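PDB 5EZ7: probable FAD-dependent oxidoreductase PA4991, which binds one FAD per subunit and probably acts as an oxidoreductase of the DAO family on a physiological substrate that is still unknown. Local coordinates for residues Ile17-Tyr31 against Leu347-Leu361. Numbering follows the deposited sequence.
With FAD (flavin-adenine dinucleotide), chain B.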
loop_
_atom_site.group_PDB
_atom_site.type_symbol
_atom_site.label_atom_id
_atom_site.label_comp_id
_atom_site.label_asym_id
_atom_site.label_seq_id
_atom_site.Cartn_x
_atom_site.Cartn_y
_atom_site.Cartn_z
ATOM N N ILE A 17 -0.161 -2.755 -4.057
ATOM C CA ILE A 17 -0.723 -1.556 -4.576
ATOM C C ILE A 17 0.078 -0.936 -5.761
ATOM O O ILE A 17 -0.532 -0.401 -6.678
ATOM C CB ILE A 17 -0.899 -0.504 -3.476
ATOM C CG1 ILE A 17 -1.756 0.641 -3.993
ATOM C CG2 ILE A 17 0.427 0.054 -2.962
ATOM C CD1 ILE A 17 -3.215 0.265 -3.927
ATOM N N ALA A 18 1.414 -0.965 -5.730
ATOM C CA ALA A 18 2.142 -0.282 -6.752
ATOM C C ALA A 18 2.022 -1.006 -8.092
ATOM O O ALA A 18 1.773 -0.357 -9.113
ATOM C CB ALA A 18 3.595 -0.038 -6.353
ATOM N N GLY A 19 2.178 -2.325 -8.091
ATOM C CA GLY A 19 2.057 -3.129 -9.300
ATOM C C GLY A 19 0.655 -3.148 -9.887
ATOM O O GLY A 19 0.469 -3.177 -11.090
ATOM N N LEU A 20 -0.339 -3.160 -9.017
ATOM C CA LEU A 20 -1.715 -3.260 -9.446
ATOM C C LEU A 20 -2.189 -1.930 -10.002
ATOM O O LEU A 20 -2.960 -1.893 -10.934
ATOM C CB LEU A 20 -2.608 -3.716 -8.293
ATOM C CG LEU A 20 -2.688 -5.212 -7.948
ATOM C CD1 LEU A 20 -3.461 -5.416 -6.636
ATOM C CD2 LEU A 20 -3.371 -6.016 -9.059
ATOM N N TRP A 21 -1.734 -0.842 -9.410
ATOM C CA TRP A 21 -2.161 0.475 -9.830
ATOM C C TRP A 21 -1.548 0.715 -11.154
ATOM O O TRP A 21 -2.236 1.036 -12.083
ATOM C CB TRP A 21 -1.751 1.571 -8.838
ATOM C CG TRP A 21 -2.309 2.898 -9.188
ATOM C CD1 TRP A 21 -1.913 3.702 -10.197
ATOM C CD2 TRP A 21 -3.403 3.564 -8.545
ATOM N NE1 TRP A 21 -2.698 4.831 -10.234
ATOM C CE2 TRP A 21 -3.595 4.782 -9.207
ATOM C CE3 TRP A 21 -4.240 3.245 -7.463
ATOM C CZ2 TRP A 21 -4.594 5.686 -8.842
ATOM C CZ3 TRP A 21 -5.220 4.150 -7.090
ATOM C CH2 TRP A 21 -5.387 5.361 -7.771
ATOM N N LEU A 22 -0.241 0.506 -11.253
ATOM C CA LEU A 22 0.467 0.631 -12.541
ATOM C C LEU A 22 -0.160 -0.245 -13.592
ATOM O O LEU A 22 -0.335 0.180 -14.728
ATOM C CB LEU A 22 1.927 0.224 -12.400
ATOM C CG LEU A 22 2.771 0.084 -13.695
ATOM C CD1 LEU A 22 2.918 1.442 -14.390
ATOM C CD2 LEU A 22 4.142 -0.534 -13.384
ATOM N N ASN A 23 -0.458 -1.481 -13.238
ATOM C CA ASN A 23 -1.073 -2.375 -14.221
ATOM C C ASN A 23 -2.370 -1.771 -14.755
ATOM O O ASN A 23 -2.641 -1.799 -15.939
ATOM C CB ASN A 23 -1.329 -3.741 -13.598
ATOM C CG ASN A 23 -1.729 -4.807 -14.615
ATOM O OD1 ASN A 23 -1.079 -4.952 -15.652
ATOM N ND2 ASN A 23 -2.755 -5.589 -14.298
ATOM N N ALA A 24 -3.177 -1.213 -13.864
ATOM C CA ALA A 24 -4.447 -0.682 -14.267
ATOM C C ALA A 24 -4.289 0.543 -15.199
ATOM O O ALA A 24 -5.007 0.661 -16.182
ATOM C CB ALA A 24 -5.248 -0.335 -13.036
ATOM N N ARG A 25 -3.373 1.439 -14.868
ATOM C CA ARG A 25 -3.013 2.554 -15.721
ATOM C C ARG A 25 -2.563 2.137 -17.143
ATOM O O ARG A 25 -3.010 2.721 -18.153
ATOM C CB ARG A 25 -1.907 3.379 -15.043
ATOM C CG ARG A 25 -2.417 4.239 -13.875
ATOM C CD ARG A 25 -2.987 5.606 -14.304
ATOM N NE ARG A 25 -1.886 6.396 -14.870
ATOM C CZ ARG A 25 -0.939 7.034 -14.159
ATOM N NH1 ARG A 25 -0.947 7.099 -12.807
ATOM N NH2 ARG A 25 0.036 7.639 -14.814
ATOM N N LEU A 26 -1.680 1.128 -17.211
ATOM C CA LEU A 26 -1.119 0.687 -18.472
ATOM C C LEU A 26 -2.183 0.094 -19.401
ATOM O O LEU A 26 -2.281 0.494 -20.597
ATOM C CB LEU A 26 0.026 -0.286 -18.249
ATOM C CG LEU A 26 1.309 0.356 -17.701
ATOM C CD1 LEU A 26 2.360 -0.679 -17.388
ATOM C CD2 LEU A 26 1.928 1.412 -18.614
ATOM N N ARG A 27 -2.992 -0.808 -18.847
ATOM C CA ARG A 27 -4.121 -1.376 -19.564
ATOM C C ARG A 27 -5.092 -0.327 -20.046
ATOM O O ARG A 27 -5.611 -0.405 -21.145
ATOM C CB ARG A 27 -4.887 -2.272 -18.649
ATOM C CG ARG A 27 -4.161 -3.549 -18.364
ATOM C CD ARG A 27 -5.038 -4.418 -17.460
ATOM N NE ARG A 27 -6.037 -5.159 -18.210
ATOM C CZ ARG A 27 -5.731 -6.157 -19.038
ATOM N NH1 ARG A 27 -4.461 -6.532 -19.248
ATOM N NH2 ARG A 27 -6.691 -6.797 -19.643
ATOM N N ARG A 28 -5.330 0.666 -19.207
ATOM C CA ARG A 28 -6.204 1.763 -19.582
ATOM C C ARG A 28 -5.613 2.554 -20.739
ATOM O O ARG A 28 -6.332 2.966 -21.624
ATOM C CB ARG A 28 -6.425 2.686 -18.402
ATOM C CG ARG A 28 -7.619 3.585 -18.589
ATOM C CD ARG A 28 -7.716 4.528 -17.411
ATOM N NE ARG A 28 -8.669 5.603 -17.670
ATOM C CZ ARG A 28 -9.702 5.953 -16.900
ATOM N NH1 ARG A 28 -10.468 6.976 -17.281
ATOM N NH2 ARG A 28 -10.000 5.310 -15.774
ATOM N N ALA A 29 -4.295 2.746 -20.728
ATOM C CA ALA A 29 -3.614 3.424 -21.815
ATOM C C ALA A 29 -3.450 2.544 -23.076
ATOM O O ALA A 29 -2.800 2.980 -24.011
ATOM C CB ALA A 29 -2.257 3.965 -21.334
ATOM N N GLY A 30 -4.016 1.323 -23.104
ATOM C CA GLY A 30 -3.958 0.424 -24.287
ATOM C C GLY A 30 -2.797 -0.574 -24.325
ATOM O O GLY A 30 -2.608 -1.253 -25.326
ATOM N N TYR A 31 -2.006 -0.686 -23.253
ATOM C CA TYR A 31 -0.880 -1.637 -23.250
ATOM C C TYR A 31 -1.392 -2.997 -22.863
ATOM O O TYR A 31 -2.304 -3.110 -22.045
ATOM C CB TYR A 31 0.180 -1.254 -22.232
ATOM C CG TYR A 31 0.988 -0.091 -22.637
ATOM C CD1 TYR A 31 0.486 1.196 -22.551
ATOM C CD2 TYR A 31 2.266 -0.266 -23.139
ATOM C CE1 TYR A 31 1.258 2.300 -22.918
ATOM C CE2 TYR A 31 3.048 0.815 -23.524
ATOM C CZ TYR A 31 2.542 2.094 -23.420
ATOM O OH TYR A 31 3.313 3.146 -23.821
ATOM N N LEU A 347 1.648 4.060 0.236
ATOM C CA LEU A 347 0.567 3.585 -0.554
ATOM C C LEU A 347 -0.086 4.733 -1.319
ATOM O O LEU A 347 -0.508 4.567 -2.454
ATOM C CB LEU A 347 -0.458 2.933 0.349
ATOM C CG LEU A 347 -1.735 2.431 -0.336
ATOM C CD1 LEU A 347 -2.046 1.041 0.118
ATOM C CD2 LEU A 347 -2.920 3.314 -0.019
ATOM N N ALA A 348 -0.214 5.867 -0.635
ATOM C CA ALA A 348 -0.645 7.132 -1.177
ATOM C C ALA A 348 -0.017 7.495 -2.506
ATOM O O ALA A 348 -0.670 8.098 -3.350
ATOM C CB ALA A 348 -0.331 8.234 -0.171
ATOM N N LEU A 349 1.272 7.165 -2.646
ATOM C CA LEU A 349 2.131 7.554 -3.772
ATOM C C LEU A 349 2.184 6.508 -4.910
ATOM O O LEU A 349 3.011 6.601 -5.823
ATOM C CB LEU A 349 3.551 7.826 -3.222
ATOM C CG LEU A 349 3.793 9.149 -2.481
ATOM C CD1 LEU A 349 5.164 9.162 -1.789
ATOM C CD2 LEU A 349 3.753 10.310 -3.435
ATOM N N ALA A 350 1.313 5.511 -4.860
ATOM C CA ALA A 350 1.264 4.533 -5.935
ATOM C C ALA A 350 0.963 5.185 -7.279
ATOM O O ALA A 350 1.562 4.799 -8.260
ATOM C CB ALA A 350 0.267 3.443 -5.655
ATOM N N PRO A 351 0.074 6.197 -7.331
ATOM C CA PRO A 351 -0.121 6.861 -8.620
ATOM C C PRO A 351 1.114 7.653 -9.155
ATOM O O PRO A 351 1.208 7.910 -10.357
ATOM C CB PRO A 351 -1.312 7.809 -8.359
ATOM C CG PRO A 351 -1.878 7.426 -7.037
ATOM C CD PRO A 351 -0.764 6.796 -6.280
ATOM N N ASP A 352 2.009 8.068 -8.266
ATOM C CA ASP A 352 3.247 8.738 -8.642
ATOM C C ASP A 352 4.230 7.696 -9.185
ATOM O O ASP A 352 4.992 7.971 -10.115
ATOM C CB ASP A 352 3.837 9.525 -7.445
ATOM C CG ASP A 352 5.071 10.331 -7.827
ATOM O OD1 ASP A 352 4.922 11.295 -8.626
ATOM O OD2 ASP A 352 6.200 10.001 -7.365
ATOM N N PHE A 353 4.192 6.496 -8.625
ATOM C CA PHE A 353 5.025 5.382 -9.119
ATOM C C PHE A 353 4.641 5.033 -10.546
ATOM O O PHE A 353 5.514 5.003 -11.409
ATOM C CB PHE A 353 4.947 4.163 -8.197
ATOM C CG PHE A 353 5.718 2.965 -8.684
ATOM C CD1 PHE A 353 7.101 2.890 -8.521
ATOM C CD2 PHE A 353 5.071 1.899 -9.283
ATOM C CE1 PHE A 353 7.819 1.792 -8.955
ATOM C CE2 PHE A 353 5.786 0.784 -9.717
ATOM C CZ PHE A 353 7.158 0.741 -9.565
ATOM N N ALA A 354 3.344 4.829 -10.790
ATOM C CA ALA A 354 2.805 4.719 -12.137
ATOM C C ALA A 354 3.239 5.857 -13.082
ATOM O O ALA A 354 3.726 5.583 -14.154
ATOM C CB ALA A 354 1.288 4.557 -12.114
ATOM N N ASP A 355 3.072 7.112 -12.687
ATOM C CA ASP A 355 3.524 8.277 -13.523
ATOM C C ASP A 355 4.993 8.182 -13.898
ATOM O O ASP A 355 5.342 8.511 -15.022
ATOM C CB ASP A 355 3.364 9.625 -12.810
ATOM C CG ASP A 355 1.910 10.001 -12.532
ATOM O OD1 ASP A 355 1.003 9.563 -13.272
ATOM O OD2 ASP A 355 1.668 10.752 -11.546
ATOM N N ARG A 356 5.838 7.739 -12.959
ATOM C CA ARG A 356 7.272 7.687 -13.195
ATOM C C ARG A 356 7.594 6.604 -14.195
ATOM O O ARG A 356 8.432 6.822 -15.073
ATOM C CB ARG A 356 8.079 7.567 -11.910
ATOM C CG ARG A 356 8.337 8.926 -11.273
ATOM C CD ARG A 356 8.317 8.880 -9.756
ATOM N NE ARG A 356 8.506 10.219 -9.167
ATOM C CZ ARG A 356 9.694 10.801 -8.938
ATOM N NH1 ARG A 356 10.832 10.167 -9.232
ATOM N NH2 ARG A 356 9.760 12.032 -8.411
ATOM N N VAL A 357 6.891 5.473 -14.108
ATOM C CA VAL A 357 7.045 4.423 -15.090
ATOM C C VAL A 357 6.534 4.887 -16.468
ATOM O O VAL A 357 7.224 4.669 -17.485
ATOM C CB VAL A 357 6.364 3.116 -14.655
ATOM C CG1 VAL A 357 6.307 2.111 -15.792
ATOM C CG2 VAL A 357 7.083 2.498 -13.452
ATOM N N CYS A 358 5.348 5.506 -16.502
ATOM C CA CYS A 358 4.738 5.922 -17.782
ATOM C C CYS A 358 5.581 6.998 -18.490
ATOM O O CYS A 358 5.714 6.953 -19.709
ATOM C CB CYS A 358 3.283 6.389 -17.616
ATOM S SG CYS A 358 2.160 5.025 -17.216
ATOM N N ALA A 359 6.199 7.906 -17.733
ATOM C CA ALA A 359 7.100 8.899 -18.327
ATOM C C ALA A 359 8.389 8.288 -18.896
ATOM O O ALA A 359 8.945 8.830 -19.828
ATOM C CB ALA A 359 7.436 10.009 -17.338
ATOM N N ARG A 360 8.880 7.194 -18.327
ATOM C CA ARG A 360 10.005 6.474 -18.933
ATOM C C ARG A 360 9.612 5.844 -20.230
ATOM O O ARG A 360 10.380 5.860 -21.159
ATOM C CB ARG A 360 10.527 5.378 -18.023
ATOM C CG ARG A 360 11.238 5.955 -16.825
ATOM C CD ARG A 360 12.734 6.125 -17.026
ATOM N NE ARG A 360 13.103 7.289 -17.835
ATOM C CZ ARG A 360 13.769 7.285 -19.004
ATOM N NH1 ARG A 360 14.187 6.155 -19.604
ATOM N NH2 ARG A 360 14.026 8.451 -19.594
ATOM N N LEU A 361 8.421 5.255 -20.259
ATOM C CA LEU A 361 7.906 4.593 -21.444
ATOM C C LEU A 361 7.670 5.625 -22.527
ATOM O O LEU A 361 8.064 5.428 -23.660
ATOM C CB LEU A 361 6.599 3.874 -21.158
ATOM C CG LEU A 361 6.625 2.770 -20.105
ATOM C CD1 LEU A 361 5.219 2.212 -19.896
ATOM C CD2 LEU A 361 7.580 1.664 -20.519
HETATM P PA FAD B . 3.779 -4.679 -1.326
HETATM O O1A FAD B . 2.392 -4.325 -0.900
HETATM O O2A FAD B . 4.757 -5.257 -0.342
HETATM O O5B FAD B . 3.632 -5.651 -2.571
HETATM C C5B FAD B . 4.722 -6.382 -3.098
HETATM C C4B FAD B . 4.122 -7.620 -3.730
HETATM O O4B FAD B . 5.143 -8.320 -4.461
HETATM C C3B FAD B . 3.542 -8.567 -2.675
HETATM O O3B FAD B . 2.168 -8.853 -2.945
HETATM C C2B FAD B . 4.424 -9.796 -2.788
HETATM O O2B FAD B . 3.765 -11.032 -2.526
HETATM C C1B FAD B . 4.952 -9.699 -4.222
HETATM N N9A FAD B . 6.236 -10.383 -4.417
HETATM C C8A FAD B . 7.299 -10.339 -3.596
HETATM N N7A FAD B . 8.295 -11.094 -4.093
HETATM C C5A FAD B . 7.875 -11.621 -5.249
HETATM C C6A FAD B . 8.453 -12.517 -6.260
HETATM N N6A FAD B . 9.707 -12.962 -6.092
HETATM N N1A FAD B . 7.709 -12.841 -7.331
HETATM C C2A FAD B . 6.455 -12.376 -7.478
HETATM N N3A FAD B . 5.859 -11.555 -6.589
HETATM C C4A FAD B . 6.515 -11.157 -5.471
HETATM N N1 FAD B . 1.199 4.249 3.210
HETATM C C2 FAD B . 0.261 5.219 3.153
HETATM O O2 FAD B . 0.244 5.989 2.164
HETATM N N3 FAD B . -0.657 5.387 4.120
HETATM C C4 FAD B . -0.702 4.615 5.202
HETATM O O4 FAD B . -1.571 4.782 6.081
HETATM C C4X FAD B . 0.284 3.537 5.335
HETATM N N5 FAD B . 0.290 2.724 6.408
HETATM C C5X FAD B . 1.191 1.731 6.513
HETATM C C6 FAD B . 1.151 0.905 7.629
HETATM C C7 FAD B . 2.055 -0.128 7.774
HETATM C C7M FAD B . 1.981 -1.017 8.978
HETATM C C8 FAD B . 3.063 -0.372 6.711
HETATM C C8M FAD B . 4.074 -1.495 6.804
HETATM C C9 FAD B . 3.107 0.460 5.607
HETATM C C9A FAD B . 2.209 1.514 5.453
HETATM N N10 FAD B . 2.222 2.380 4.324
HETATM C C10 FAD B . 1.260 3.392 4.235
HETATM C "C1'" FAD B . 3.172 2.211 3.237
HETATM C "C2'" FAD B . 2.563 1.252 2.228
HETATM O "O2'" FAD B . 1.953 0.126 2.872
HETATM C "C3'" FAD B . 3.606 0.793 1.218
HETATM O "O3'" FAD B . 4.369 1.939 0.789
HETATM C "C4'" FAD B . 2.943 0.141 0.007
HETATM O "O4'" FAD B . 1.822 -0.659 0.384
HETATM C "C5'" FAD B . 3.916 -0.744 -0.748
HETATM O "O5'" FAD B . 3.292 -1.200 -1.956
HETATM P P FAD B . 4.071 -2.245 -2.879
HETATM O O1P FAD B . 3.103 -2.793 -3.895
HETATM O O2P FAD B . 5.315 -1.561 -3.322
HETATM O O3P FAD B . 4.551 -3.362 -1.833
#
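Bends at chi2 and chi3 bring the R25 guanidinium to D355, and the R25 side chain sits as a knob among P351, A354, D355 and C358 of the facing helix. NH2 makes the main polar link, a salt bridge of 2.6 Å to D355 OD1, which it meets on the anti side of the carboxylate; the two planes stand 50° apart. NH1 adds weak bonds to the same oxygen and to P351 O, the latter at the guanidinium edge, while A354 CB presses on one face at 3.5 Å from NH1. Both charges have second partners, E88 for R25 and R78 for D355. The chi1 of W21 (-174°) swings the indole to the carbonyl side, where it lies against P351: CG of the proline is 3.7 Å from CZ2, and CA makes a CH-pi contact with the five-membered ring.

Helix 17-28 follows strand 10-13, and G19 fits the GxGxxG pattern of a Rossmann-type dinucleotide-binding fold, consistent with the DAO family; the helix crosses helix 350-361 at -53°. Alanines allow the close approach: the CA atoms of L22 and A354 are 4.7 Å apart. The N-terminal ends of both helices converge on the cofactor. A18 N donates to FAD O1P on the diphosphate, whereas L347 N and A348 N hold N1 and O2 of the flavin, the last at 2.8 Å. Farther along, L22 CD1 packs on V357 CG1, and L26 CD2 meets L361 CD1 at 3.6 Å, the side chains crossing at about a right angle and both leucines also touching I10 of strand 10-13.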